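Long-range contacts in diaminopimelate decarboxylase (Aquifex aeolicus, PDB 2P3E), which probably catalyses the pyridoxal 5'-phosphate-dependent decarboxylation of meso-diaminopimelate to L-lysine, the last step of lysine biosynthesis by the diaminopimelate pathway: residues N42-R47 and S283-A288; A63-F68 and G375-A380; N67-L72 and K402-R407; G82-S87 and R103-G108; M313-R318 and A380-Y385. All coordinates share one frame; numbering follows the deposited sequence.

Interaction 1 of 5, residues N42-R47 and S283-A288; sequences NFIKER and SIMGNA
Helix 41-54 comes nearest to 283-288 at two pairs of residues: the CA atoms of R47 and I284 are 5.2 Å apart, and those of F43 and A288 are 5.6 Å apart. Segment 42-47 is helical, while 283-288 begins in a short helix and continues as loop. With CG anti to the backbone N (chi1 -173°), the F43 ring lies against the N287-A288 backbone, its CD2 3.4 Å from A288 CA. The carbonyl of N287 sits over one ring face. I44 CG1 presses on A288 CB at 3.5 Å, a tight carbon contact. I44 CD1 meets the sulphur of M285 and I44 CG2 meets I284 CG2. L72 and L76 of helix 70-78 extend this apolar patch.

At the other end R47 bends at chi2 and chi3. Its NE gives a hydrogen bond of 2.7 Å to S283 O, in the guanidinium plane and nearly along the C=O axis. NH2 adds a weak bond to the same oxygen. NH1 forms a salt bridge with E255. S283 lies next in sequence to R282, a probable substrate-binding residue. The arginine thus joins a backbone carbonyl to a carboxylate, which probably keeps its charge compensated beside a largely apolar contact.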
# COMPACT_ATOMS: atom_id res chain seq x y z
N ASN B 42 -22.48 14.13 -8.32
CA ASN B 42 -23.58 14.70 -7.54
C ASN B 42 -23.63 14.18 -6.12
O ASN B 42 -24.08 14.89 -5.23
CB ASN B 42 -24.93 14.54 -8.25
CG ASN B 42 -25.13 15.58 -9.33
OD1 ASN B 42 -25.15 16.78 -9.05
ND2 ASN B 42 -25.21 15.13 -10.59
N PHE B 43 -23.18 12.94 -5.91
CA PHE B 43 -23.04 12.44 -4.54
C PHE B 43 -22.06 13.27 -3.73
O PHE B 43 -22.36 13.68 -2.59
CB PHE B 43 -22.64 10.95 -4.49
CG PHE B 43 -22.65 10.36 -3.10
CD1 PHE B 43 -23.81 9.77 -2.59
CD2 PHE B 43 -21.51 10.40 -2.29
CE1 PHE B 43 -23.83 9.22 -1.31
CE2 PHE B 43 -21.52 9.84 -1.00
CZ PHE B 43 -22.69 9.25 -0.52
N ILE B 44 -20.87 13.52 -4.30
CA ILE B 44 -19.83 14.32 -3.64
C ILE B 44 -20.37 15.71 -3.27
O ILE B 44 -20.24 16.15 -2.11
CB ILE B 44 -18.55 14.43 -4.50
CG1 ILE B 44 -17.89 13.05 -4.70
CG2 ILE B 44 -17.55 15.38 -3.86
CD1 ILE B 44 -16.85 13.01 -5.81
N LYS B 45 -20.96 16.39 -4.26
CA LYS B 45 -21.50 17.74 -4.07
C LYS B 45 -22.56 17.77 -2.98
O LYS B 45 -22.56 18.68 -2.15
CB LYS B 45 -22.08 18.31 -5.39
CG LYS B 45 -21.06 18.57 -6.51
CD LYS B 45 -21.77 18.82 -7.86
CE LYS B 45 -20.80 19.25 -8.96
NZ LYS B 45 -21.55 19.76 -10.16
N GLU B 46 -23.45 16.78 -2.98
CA GLU B 46 -24.56 16.73 -2.02
C GLU B 46 -24.12 16.39 -0.60
O GLU B 46 -24.70 16.91 0.36
CB GLU B 46 -25.64 15.74 -2.47
CG GLU B 46 -26.47 16.29 -3.63
CD GLU B 46 -27.23 15.21 -4.38
OE1 GLU B 46 -27.44 14.11 -3.83
OE2 GLU B 46 -27.63 15.49 -5.53
N ARG B 47 -23.11 15.53 -0.45
CA ARG B 47 -22.52 15.30 0.88
C ARG B 47 -21.88 16.56 1.44
O ARG B 47 -22.02 16.86 2.64
CB ARG B 47 -21.48 14.16 0.86
CG ARG B 47 -22.03 12.82 0.41
CD ARG B 47 -23.10 12.26 1.34
NE ARG B 47 -22.46 11.73 2.54
CZ ARG B 47 -22.98 10.81 3.35
NH1 ARG B 47 -24.19 10.29 3.09
NH2 ARG B 47 -22.29 10.42 4.41
N SER B 283 -16.82 10.73 4.99
CA SER B 283 -18.26 11.01 4.86
C SER B 283 -18.64 11.78 3.59
O SER B 283 -19.83 11.85 3.23
CB SER B 283 -18.85 11.71 6.11
OG SER B 283 -18.15 12.89 6.42
N ILE B 284 -17.66 12.36 2.91
CA ILE B 284 -17.93 12.97 1.60
C ILE B 284 -17.58 12.01 0.47
O ILE B 284 -18.36 11.82 -0.46
CB ILE B 284 -17.17 14.32 1.43
CG1 ILE B 284 -17.76 15.40 2.36
CG2 ILE B 284 -17.17 14.78 -0.05
CD1 ILE B 284 -16.96 16.72 2.35
N MET B 285 -16.43 11.35 0.58
CA MET B 285 -15.90 10.56 -0.53
C MET B 285 -16.25 9.07 -0.53
O MET B 285 -16.31 8.45 -1.60
CB MET B 285 -14.37 10.70 -0.58
CG MET B 285 -13.87 12.02 -1.16
SD MET B 285 -14.59 12.44 -2.79
CE MET B 285 -14.24 10.98 -3.72
N GLY B 286 -16.45 8.49 0.65
CA GLY B 286 -16.49 7.02 0.82
C GLY B 286 -17.47 6.33 -0.10
O GLY B 286 -17.08 5.48 -0.91
N ASN B 287 -18.75 6.69 0.01
CA ASN B 287 -19.77 6.05 -0.84
C ASN B 287 -19.96 6.73 -2.19
O ASN B 287 -20.81 6.32 -2.99
CB ASN B 287 -21.10 5.91 -0.10
CG ASN B 287 -21.14 4.64 0.73
OD1 ASN B 287 -20.83 3.56 0.23
ND2 ASN B 287 -21.55 4.76 1.99
N ALA B 288 -19.15 7.76 -2.44
CA ALA B 288 -19.13 8.45 -3.74
C ALA B 288 -18.46 7.59 -4.82
O ALA B 288 -18.72 7.77 -6.01
CB ALA B 288 -18.36 9.77 -3.61

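Interaction 2 of 5, residues A63-F68 and G375-A380; sequences AVKANF and GAYGFA
A66 and Y377 hold the tight part of this contact. Y377 N donates to A66 O over 2.8 Å, on an in-plane lone pair. A66 CA lies over one face of the Y377 ring, 3.9 Å from its centroid, in a CH-pi contact offset toward the rim. N67 ND2 makes a nearly straight bond of 2.9 Å to G375 O, which lies in the plane of the N67 amide. The A380 methyl rests against the carbonyl oxygens of K65 and A66.

Loop 63-68 follows strand 59-63 of the TIM-type barrel, and 375-380 comes from the mixed-sheet part. The contact therefore joins the two parts at the probable cofactor site. K65 probably carries the pyridoxal phosphate, though none is attached here, and Y377 probably binds cofactor and substrate. The extended K65 chain passes the Y377 hydroxyl, with K65 CE 3.4 Å from Y377 OH. An alanine in place of Y377 would probably leave A66 CA without the ring face and the K65 chain without the hydroxyl beside it, opening a gap.

Between the tight and loose parts a water donates to A66 O and accepts from G378 N and A380 N. On the looser side F68 and F379 cross at about a right angle, F68 CZ meeting the edge of the F379 ring at 4.1 Å. M387 of the second subunit packs on F68.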
# COMPACT_ATOMS: atom_id res chain seq x y z
N ALA B 63 -10.88 16.59 4.07
CA ALA B 63 -9.68 15.84 4.49
C ALA B 63 -9.08 15.14 3.27
O ALA B 63 -9.53 14.06 2.85
CB ALA B 63 -10.02 14.82 5.59
N VAL B 64 -8.07 15.78 2.69
CA VAL B 64 -7.45 15.35 1.45
C VAL B 64 -6.88 13.92 1.52
O VAL B 64 -6.81 13.22 0.50
CB VAL B 64 -6.39 16.39 0.99
CG1 VAL B 64 -5.70 15.95 -0.29
CG2 VAL B 64 -7.10 17.77 0.77
N LYS B 65 -6.51 13.46 2.71
CA LYS B 65 -6.02 12.09 2.88
C LYS B 65 -6.97 11.00 2.33
O LYS B 65 -6.51 9.93 1.93
CB LYS B 65 -5.73 11.80 4.37
CG LYS B 65 -6.96 12.00 5.30
CD LYS B 65 -6.57 11.68 6.74
CE LYS B 65 -7.75 11.96 7.64
NZ LYS B 65 -7.42 11.55 9.03
N ALA B 66 -8.28 11.27 2.33
CA ALA B 66 -9.27 10.28 1.88
C ALA B 66 -9.15 9.96 0.39
O ALA B 66 -9.41 8.84 -0.03
CB ALA B 66 -10.68 10.74 2.19
N ASN B 67 -8.78 10.97 -0.41
CA ASN B 67 -8.75 10.87 -1.87
C ASN B 67 -8.09 12.11 -2.46
O ASN B 67 -8.60 13.22 -2.27
CB ASN B 67 -10.18 10.76 -2.45
CG ASN B 67 -10.19 10.28 -3.89
OD1 ASN B 67 -9.46 10.81 -4.74
ND2 ASN B 67 -10.98 9.26 -4.17
N PHE B 68 -6.97 11.92 -3.16
CA PHE B 68 -6.17 13.02 -3.66
C PHE B 68 -6.39 13.36 -5.13
O PHE B 68 -5.64 14.15 -5.69
CB PHE B 68 -4.65 12.84 -3.36
CG PHE B 68 -4.05 11.56 -3.85
CD1 PHE B 68 -3.91 11.31 -5.22
CD2 PHE B 68 -3.61 10.59 -2.94
CE1 PHE B 68 -3.35 10.11 -5.68
CE2 PHE B 68 -3.04 9.40 -3.38
CZ PHE B 68 -2.92 9.15 -4.76
N GLY B 375 -14.62 5.04 -2.29
CA GLY B 375 -14.21 6.39 -2.69
C GLY B 375 -13.22 7.07 -1.75
O GLY B 375 -12.56 8.06 -2.12
N ALA B 376 -13.11 6.52 -0.54
CA ALA B 376 -12.25 7.07 0.51
C ALA B 376 -11.29 6.00 0.98
O ALA B 376 -11.71 4.85 1.25
CB ALA B 376 -13.08 7.60 1.68
N TYR B 377 -10.00 6.34 1.08
CA TYR B 377 -8.95 5.36 1.46
C TYR B 377 -8.97 4.13 0.53
O TYR B 377 -8.74 3.00 0.97
CB TYR B 377 -9.12 4.98 2.95
CG TYR B 377 -9.29 6.23 3.81
CD1 TYR B 377 -8.20 7.07 4.06
CD2 TYR B 377 -10.54 6.59 4.30
CE1 TYR B 377 -8.35 8.24 4.82
CE2 TYR B 377 -10.70 7.76 5.07
CZ TYR B 377 -9.60 8.57 5.32
OH TYR B 377 -9.76 9.71 6.07
N GLY B 378 -9.27 4.37 -0.74
CA GLY B 378 -9.30 3.31 -1.76
C GLY B 378 -8.12 3.52 -2.70
O GLY B 378 -7.01 3.04 -2.45
N PHE B 379 -8.33 4.30 -3.75
CA PHE B 379 -7.20 4.65 -4.60
C PHE B 379 -6.05 5.27 -3.81
O PHE B 379 -4.89 5.08 -4.15
CB PHE B 379 -7.60 5.60 -5.75
CG PHE B 379 -6.54 5.70 -6.81
CD1 PHE B 379 -6.57 4.85 -7.92
CD2 PHE B 379 -5.48 6.60 -6.69
CE1 PHE B 379 -5.57 4.91 -8.91
CE2 PHE B 379 -4.45 6.65 -7.66
CZ PHE B 379 -4.50 5.81 -8.77
N ALA B 380 -6.37 6.02 -2.76
CA ALA B 380 -5.37 6.72 -1.95
C ALA B 380 -4.27 5.78 -1.40
O ALA B 380 -3.12 6.19 -1.24
CB ALA B 380 -6.05 7.51 -0.81
O HOH W 1 -9.20 6.96 -2.16

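Interaction 3 of 5, residues N67-L72 and K402-R407; sequences NFNPHL and KLIRKR
N69 and I404 join the N-terminus of a helix to a classic beta bulge. N69 is the N-cap of helix 70-78. I404 and R405 form the bulge opposite E393, at the end of strand 400-405.

N69 has CG anti to its backbone N (chi1 -178°), which puts CG 3.8 Å from I404 CD1. The two ends of the amide do different work. OD1 turns back to the helix and accepts weak capping bonds from the N atoms of H71 and L72. ND2 reaches outward and donates to I404 O at 3.1 Å. The donor stands above the carbonyl plane, while I404 O lies close to the amide plane of N69. ND2 also bonds to E393 OE1, so the amide has bonds at both its oxygen and its nitrogen.

I404 places CG1 between its backbone N and carbonyl carbon (chi1 59°). Its CD1 meets L72 CD2 at 3.7 Å, and these two side chains cross at about a right angle. I404 CD1 also lies 3.6 Å from N69 ND2. The other branch, CG2, touches H71 CB at 3.8 Å. H71 and I404 slide past each other in opposite directions.

N67 OD1 accepts from N69 N, an Asx turn that leads into the cap. R405 CB lies 3.9 Å from N69 ND2, and R405 NH2 forms a salt bridge with E408. The second subunit packs here: its S417 O accepts from H71 NE2, and its S417 OG bonds to I404 O. The edge of the H71 ring also reaches I404 O, with H71 CD2 3.3 Å from that oxygen.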
# COMPACT_ATOMS: atom_id res chain seq x y z
N ASN B 67 -8.78 10.97 -0.41
CA ASN B 67 -8.75 10.87 -1.87
C ASN B 67 -8.09 12.11 -2.46
O ASN B 67 -8.60 13.22 -2.27
CB ASN B 67 -10.18 10.76 -2.45
CG ASN B 67 -10.19 10.28 -3.89
OD1 ASN B 67 -9.46 10.81 -4.74
ND2 ASN B 67 -10.98 9.26 -4.17
N PHE B 68 -6.97 11.92 -3.16
CA PHE B 68 -6.17 13.02 -3.66
C PHE B 68 -6.39 13.36 -5.13
O PHE B 68 -5.64 14.15 -5.69
CB PHE B 68 -4.65 12.84 -3.36
CG PHE B 68 -4.05 11.56 -3.85
CD1 PHE B 68 -3.91 11.31 -5.22
CD2 PHE B 68 -3.61 10.59 -2.94
CE1 PHE B 68 -3.35 10.11 -5.68
CE2 PHE B 68 -3.04 9.40 -3.38
CZ PHE B 68 -2.92 9.15 -4.76
N ASN B 69 -7.40 12.78 -5.78
CA ASN B 69 -7.57 13.07 -7.21
C ASN B 69 -7.81 14.56 -7.38
O ASN B 69 -8.74 15.10 -6.78
CB ASN B 69 -8.72 12.25 -7.83
CG ASN B 69 -8.87 12.52 -9.34
OD1 ASN B 69 -9.23 13.62 -9.75
ND2 ASN B 69 -8.56 11.52 -10.15
N PRO B 70 -6.97 15.25 -8.19
CA PRO B 70 -7.07 16.71 -8.21
C PRO B 70 -8.39 17.23 -8.78
O PRO B 70 -8.83 18.31 -8.38
CB PRO B 70 -5.88 17.17 -9.07
CG PRO B 70 -5.37 15.96 -9.75
CD PRO B 70 -5.89 14.73 -9.05
N HIS B 71 -9.00 16.49 -9.70
CA HIS B 71 -10.31 16.88 -10.22
C HIS B 71 -11.41 16.77 -9.16
O HIS B 71 -12.32 17.61 -9.10
CB HIS B 71 -10.66 16.07 -11.48
CG HIS B 71 -9.62 16.18 -12.56
ND1 HIS B 71 -9.48 17.31 -13.34
CD2 HIS B 71 -8.64 15.32 -12.95
CE1 HIS B 71 -8.47 17.13 -14.18
NE2 HIS B 71 -7.94 15.94 -13.96
N LEU B 72 -11.32 15.77 -8.29
CA LEU B 72 -12.28 15.64 -7.20
C LEU B 72 -12.08 16.75 -6.16
O LEU B 72 -13.06 17.30 -5.63
CB LEU B 72 -12.20 14.25 -6.56
CG LEU B 72 -12.47 13.06 -7.50
CD1 LEU B 72 -12.30 11.72 -6.76
CD2 LEU B 72 -13.89 13.14 -8.13
N LYS B 402 -16.41 12.01 -17.33
CA LYS B 402 -15.10 12.54 -17.56
C LYS B 402 -14.05 11.55 -17.06
O LYS B 402 -14.18 10.98 -15.97
CB LYS B 402 -14.93 13.89 -16.82
CG LYS B 402 -15.78 15.02 -17.35
CD LYS B 402 -15.51 16.35 -16.60
CE LYS B 402 -15.91 16.19 -15.12
NZ LYS B 402 -16.32 17.46 -14.39
N LEU B 403 -13.03 11.33 -17.86
CA LEU B 403 -11.89 10.57 -17.41
C LEU B 403 -11.07 11.47 -16.49
O LEU B 403 -10.61 12.54 -16.93
CB LEU B 403 -11.06 10.05 -18.61
CG LEU B 403 -9.84 9.16 -18.33
CD1 LEU B 403 -10.29 7.84 -17.65
CD2 LEU B 403 -9.12 8.86 -19.64
N ILE B 404 -10.94 11.10 -15.21
CA ILE B 404 -10.22 11.96 -14.25
C ILE B 404 -8.83 11.40 -13.80
O ILE B 404 -8.04 12.11 -13.16
CB ILE B 404 -11.12 12.38 -13.04
CG1 ILE B 404 -11.64 11.15 -12.28
CG2 ILE B 404 -12.29 13.25 -13.53
CD1 ILE B 404 -12.12 11.45 -10.88
N ARG B 405 -8.54 10.16 -14.18
CA ARG B 405 -7.18 9.61 -14.12
C ARG B 405 -7.03 8.52 -15.16
O ARG B 405 -7.79 7.55 -15.15
CB ARG B 405 -6.85 9.06 -12.72
CG ARG B 405 -5.34 8.75 -12.57
CD ARG B 405 -4.98 8.14 -11.21
NE ARG B 405 -3.57 7.72 -11.22
CZ ARG B 405 -2.56 8.41 -10.71
NH1 ARG B 405 -2.77 9.57 -10.10
NH2 ARG B 405 -1.33 7.91 -10.75
N LYS B 406 -6.07 8.67 -16.07
CA LYS B 406 -5.79 7.63 -17.06
C LYS B 406 -5.24 6.40 -16.34
O LYS B 406 -4.58 6.53 -15.30
CB LYS B 406 -4.75 8.10 -18.08
CG LYS B 406 -5.21 9.29 -18.98
CD LYS B 406 -4.04 9.77 -19.89
CE LYS B 406 -2.88 10.39 -19.07
NZ LYS B 406 -1.91 11.21 -19.89
N ARG B 407 -5.54 5.23 -16.89
CA ARG B 407 -4.89 4.01 -16.44
C ARG B 407 -3.39 4.13 -16.68
O ARG B 407 -2.94 4.59 -17.74
CB ARG B 407 -5.44 2.81 -17.21
CG ARG B 407 -5.00 1.44 -16.67
CD ARG B 407 -5.72 0.31 -17.42
NE ARG B 407 -7.17 0.51 -17.34
CZ ARG B 407 -7.92 0.18 -16.28
NH1 ARG B 407 -7.37 -0.37 -15.19
NH2 ARG B 407 -9.22 0.44 -16.31

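Interaction 4 of 5, residues G82-S87 and R103-G108; sequences GADIVS and RIVYAG
Strands 82-85 and 104-106 run parallel, with axes 4.8 Å apart and 11° between their directions. Four backbone hydrogen bonds join A83 N to R103 O, V105 N to A83 O, I85 N to V105 O and A107 N to I85 O. The pairs are A83 with I104, D84 with V105, and I85 with Y106.

A83, I85, I104 and Y106 lie on one face. I85 CG1, between the backbone N and the carbonyl carbon (chi1 65°), lies 3.9 Å from Y106 CB. I85 CD1 meets I104 CG2 at 3.7 Å and lies over one face of the Y106 ring, 4.2 Å from the centroid, in a CH-pi contact. The far part of the ring lies against V86-S87, with Y106 CE2 3.4 Å from V86 C. The Y106 hydroxyl bonds to G110 O. On the other face D84 CB touches V105 CG2 at 4.0 Å.

These strands and helix 88-96 form a beta-alpha-beta unit of the TIM-type barrel. A94 and L91 of that helix pack on the face of A83, I85 and I104, and helix 113-121 on Y106. Strand 59-63 pairs with 82-85 on one edge, and 126-129 with 104-106 on the other.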
# COMPACT_ATOMS: atom_id res chain seq x y z
N GLY B 82 -12.71 24.04 2.15
CA GLY B 82 -11.32 24.18 2.53
C GLY B 82 -10.61 22.84 2.36
O GLY B 82 -11.17 21.88 1.81
N ALA B 83 -9.37 22.79 2.82
CA ALA B 83 -8.59 21.56 2.78
C ALA B 83 -7.89 21.33 4.12
O ALA B 83 -7.20 22.22 4.65
CB ALA B 83 -7.60 21.55 1.61
N ASP B 84 -8.12 20.15 4.68
CA ASP B 84 -7.37 19.65 5.82
C ASP B 84 -6.26 18.78 5.25
O ASP B 84 -6.53 17.74 4.65
CB ASP B 84 -8.33 18.87 6.75
CG ASP B 84 -7.62 17.88 7.69
OD1 ASP B 84 -6.54 18.17 8.21
OD2 ASP B 84 -8.16 16.78 7.91
N ILE B 85 -5.03 19.24 5.40
CA ILE B 85 -3.87 18.59 4.80
C ILE B 85 -2.94 18.01 5.86
O ILE B 85 -2.94 18.48 7.00
CB ILE B 85 -3.09 19.56 3.86
CG1 ILE B 85 -2.46 20.73 4.67
CG2 ILE B 85 -4.03 20.06 2.73
CD1 ILE B 85 -1.38 21.55 3.93
N VAL B 86 -2.17 16.99 5.47
CA VAL B 86 -1.18 16.36 6.37
C VAL B 86 0.22 16.23 5.73
O VAL B 86 1.08 15.55 6.27
CB VAL B 86 -1.68 14.94 6.90
CG1 VAL B 86 -3.02 15.08 7.64
CG2 VAL B 86 -1.84 13.97 5.75
N SER B 87 0.46 16.91 4.62
CA SER B 87 1.76 16.80 3.94
C SER B 87 1.90 17.95 2.95
O SER B 87 0.92 18.61 2.60
CB SER B 87 1.87 15.47 3.18
OG SER B 87 1.06 15.50 2.01
N ARG B 103 -8.13 28.90 3.59
CA ARG B 103 -9.05 27.80 3.95
C ARG B 103 -8.29 26.47 4.16
O ARG B 103 -8.90 25.40 4.16
CB ARG B 103 -10.13 27.64 2.89
CG ARG B 103 -10.97 28.92 2.60
CD ARG B 103 -12.34 28.59 1.98
NE ARG B 103 -12.25 27.69 0.82
CZ ARG B 103 -12.49 28.01 -0.45
NH1 ARG B 103 -12.87 29.26 -0.78
NH2 ARG B 103 -12.39 27.08 -1.41
N ILE B 104 -6.98 26.54 4.37
CA ILE B 104 -6.17 25.33 4.54
C ILE B 104 -5.65 25.20 5.97
O ILE B 104 -5.08 26.16 6.53
CB ILE B 104 -4.99 25.31 3.53
CG1 ILE B 104 -5.53 25.32 2.09
CG2 ILE B 104 -3.98 24.14 3.83
CD1 ILE B 104 -4.45 25.29 1.01
N VAL B 105 -5.88 24.02 6.57
CA VAL B 105 -5.34 23.70 7.89
C VAL B 105 -4.42 22.46 7.79
O VAL B 105 -4.68 21.55 7.01
CB VAL B 105 -6.46 23.48 8.95
CG1 VAL B 105 -7.28 24.77 9.16
CG2 VAL B 105 -7.39 22.31 8.56
N TYR B 106 -3.36 22.44 8.58
CA TYR B 106 -2.31 21.44 8.40
C TYR B 106 -2.15 20.63 9.68
O TYR B 106 -1.68 21.16 10.69
CB TYR B 106 -0.99 22.14 8.01
CG TYR B 106 0.19 21.27 7.51
CD1 TYR B 106 1.29 21.87 6.89
CD2 TYR B 106 0.21 19.89 7.65
CE1 TYR B 106 2.38 21.12 6.44
CE2 TYR B 106 1.30 19.13 7.20
CZ TYR B 106 2.38 19.75 6.60
OH TYR B 106 3.48 19.01 6.14
N ALA B 107 -2.54 19.36 9.63
CA ALA B 107 -2.44 18.47 10.79
C ALA B 107 -1.34 17.41 10.65
O ALA B 107 -0.60 17.39 9.68
CB ALA B 107 -3.76 17.81 11.07
N GLY B 108 -1.25 16.55 11.65
CA GLY B 108 -0.36 15.39 11.60
C GLY B 108 1.06 15.68 12.02
O GLY B 108 1.45 16.83 12.27

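Interaction 5 of 5, residues M313-R318 and A380-Y385; sequences MNDLIR and AMSSHY
S382 and N314 meet through the serine hydroxyl and the N314 carbonyl. S382 has OG anti to its backbone N (chi1 -177°), and OG donates to N314 O at 2.6 Å, in the carbonyl plane. S383 N donates to the same oxygen at 3.0 Å, on a lone pair. Two donors thus grip one acceptor. A water bonded to S382 OG also donates to D315 OD1. An alanine in place of S382 would probably leave N314 O with S383 N as its one direct donor here and take away one of that water's partners.

The two segments lie in loops of the mixed-sheet part, the first leading into helix 318-322. They carry or adjoin probable substrate-binding residues: R318 itself, Y322 near M381, and E349, which bonds to the Y385 hydroxyl.

The apolar pair is I317 and M381. They cross at about a right angle, and I317 CG2 touches both M381 CB at 3.7 Å and the sulphur SD at 3.8 Å. Two more waters bridge the segments, one from M313 O to M381 O, the other from N314 ND2 to S383 O. At the dimer interface I317 packs on I317 of the second subunit, and M381 on Y385 of that subunit.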
# COMPACT_ATOMS: atom_id res chain seq x y z
N MET B 313 -5.57 -6.23 -3.51
CA MET B 313 -5.16 -5.37 -2.41
C MET B 313 -4.33 -4.17 -2.89
O MET B 313 -4.19 -3.17 -2.18
CB MET B 313 -4.39 -6.18 -1.35
CG MET B 313 -3.03 -6.69 -1.83
SD MET B 313 -2.24 -7.76 -0.60
CE MET B 313 -1.90 -6.60 0.75
N ASN B 314 -3.76 -4.31 -4.09
CA ASN B 314 -3.05 -3.23 -4.76
C ASN B 314 -3.97 -2.09 -5.17
O ASN B 314 -3.51 -0.96 -5.32
CB ASN B 314 -2.35 -3.77 -6.03
CG ASN B 314 -3.33 -4.38 -7.03
OD1 ASN B 314 -4.07 -5.32 -6.73
ND2 ASN B 314 -3.31 -3.85 -8.25
N ASP B 315 -5.25 -2.41 -5.36
CA ASP B 315 -6.28 -1.43 -5.78
C ASP B 315 -7.09 -0.93 -4.60
O ASP B 315 -7.37 0.27 -4.49
CB ASP B 315 -7.22 -2.05 -6.82
CG ASP B 315 -6.50 -2.47 -8.10
OD1 ASP B 315 -5.98 -1.58 -8.83
OD2 ASP B 315 -6.44 -3.68 -8.38
N LEU B 316 -7.47 -1.86 -3.72
CA LEU B 316 -8.26 -1.54 -2.53
C LEU B 316 -7.74 -2.40 -1.41
O LEU B 316 -7.93 -3.63 -1.42
CB LEU B 316 -9.76 -1.81 -2.76
CG LEU B 316 -10.73 -1.59 -1.57
CD1 LEU B 316 -10.68 -0.18 -1.00
CD2 LEU B 316 -12.18 -1.95 -1.96
N ILE B 317 -7.07 -1.77 -0.46
CA ILE B 317 -6.32 -2.52 0.55
C ILE B 317 -7.12 -2.82 1.82
O ILE B 317 -6.71 -3.62 2.64
CB ILE B 317 -5.00 -1.76 0.89
CG1 ILE B 317 -3.93 -2.73 1.43
CG2 ILE B 317 -5.30 -0.57 1.83
CD1 ILE B 317 -2.50 -2.09 1.49
N ARG B 318 -8.27 -2.15 1.99
CA ARG B 318 -8.98 -2.18 3.28
C ARG B 318 -9.38 -3.60 3.75
O ARG B 318 -9.16 -3.93 4.92
CB ARG B 318 -10.17 -1.21 3.28
CG ARG B 318 -9.77 0.26 2.98
CD ARG B 318 -10.93 1.23 3.21
NE ARG B 318 -11.23 1.39 4.63
CZ ARG B 318 -12.31 0.89 5.24
NH1 ARG B 318 -13.22 0.20 4.57
NH2 ARG B 318 -12.47 1.09 6.54
N ALA B 380 -6.37 6.02 -2.76
CA ALA B 380 -5.37 6.72 -1.95
C ALA B 380 -4.27 5.78 -1.40
O ALA B 380 -3.12 6.19 -1.24
CB ALA B 380 -6.05 7.51 -0.81
N MET B 381 -4.63 4.51 -1.15
CA MET B 381 -3.69 3.52 -0.61
C MET B 381 -3.23 2.50 -1.65
O MET B 381 -2.55 1.54 -1.33
CB MET B 381 -4.29 2.81 0.62
CG MET B 381 -4.75 3.78 1.71
SD MET B 381 -5.33 2.95 3.22
CE MET B 381 -3.81 2.73 4.10
N SER B 382 -3.61 2.73 -2.91
CA SER B 382 -3.25 1.86 -4.03
C SER B 382 -1.74 1.93 -4.37
O SER B 382 -1.12 3.02 -4.39
CB SER B 382 -4.11 2.23 -5.26
OG SER B 382 -3.85 1.38 -6.35
N SER B 383 -1.16 0.75 -4.60
CA SER B 383 0.29 0.64 -4.83
C SER B 383 0.55 -0.02 -6.19
O SER B 383 -0.38 -0.25 -6.99
CB SER B 383 0.94 -0.18 -3.70
OG SER B 383 0.59 -1.56 -3.84
N HIS B 384 1.84 -0.32 -6.44
CA HIS B 384 2.28 -1.01 -7.64
C HIS B 384 2.81 -2.40 -7.35
O HIS B 384 3.53 -2.98 -8.17
CB HIS B 384 3.37 -0.19 -8.37
CG HIS B 384 2.85 1.10 -8.91
ND1 HIS B 384 3.47 2.31 -8.68
CD2 HIS B 384 1.76 1.37 -9.66
CE1 HIS B 384 2.79 3.27 -9.29
NE2 HIS B 384 1.74 2.73 -9.87
N TYR B 385 2.43 -2.95 -6.20
CA TYR B 385 2.86 -4.28 -5.83
C TYR B 385 2.60 -5.28 -6.96
O TYR B 385 1.54 -5.24 -7.61
CB TYR B 385 2.16 -4.68 -4.51
CG TYR B 385 2.72 -5.92 -3.86
CD1 TYR B 385 4.09 -6.21 -3.91
CD2 TYR B 385 1.87 -6.80 -3.17
CE1 TYR B 385 4.60 -7.37 -3.31
CE2 TYR B 385 2.37 -7.95 -2.56
CZ TYR B 385 3.74 -8.22 -2.64
OH TYR B 385 4.21 -9.36 -2.03
O HOH W 2 -2.35 -1.13 -2.04
O HOH W 3 -1.98 -1.54 -8.64
O HOH W 4 -5.83 1.25 -8.42

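How the interactions relate
Interaction 4 lies within the parallel barrel. Interaction 1 joins helices 41-54 and 282-285, where the chain enters and leaves the barrel. Interactions 2 and 3 start from the same loop, share N67 and F68, and link it to the mixed-sheet part. Interaction 5 lies in that second part and shares A380 with interaction 2. Interaction 2 is central, its centre about 11 Å from those of interactions 3 and 5. Interactions 4 and 5 are farthest apart, about 23 Å between centres. Along the chain, interaction 1 alternates with 2 and 3, and interaction 4 falls between the segments of all three. Interactions 2 to 5 touch the second subunit, so the probable active site, the domain junction and the dimer interface adjoin.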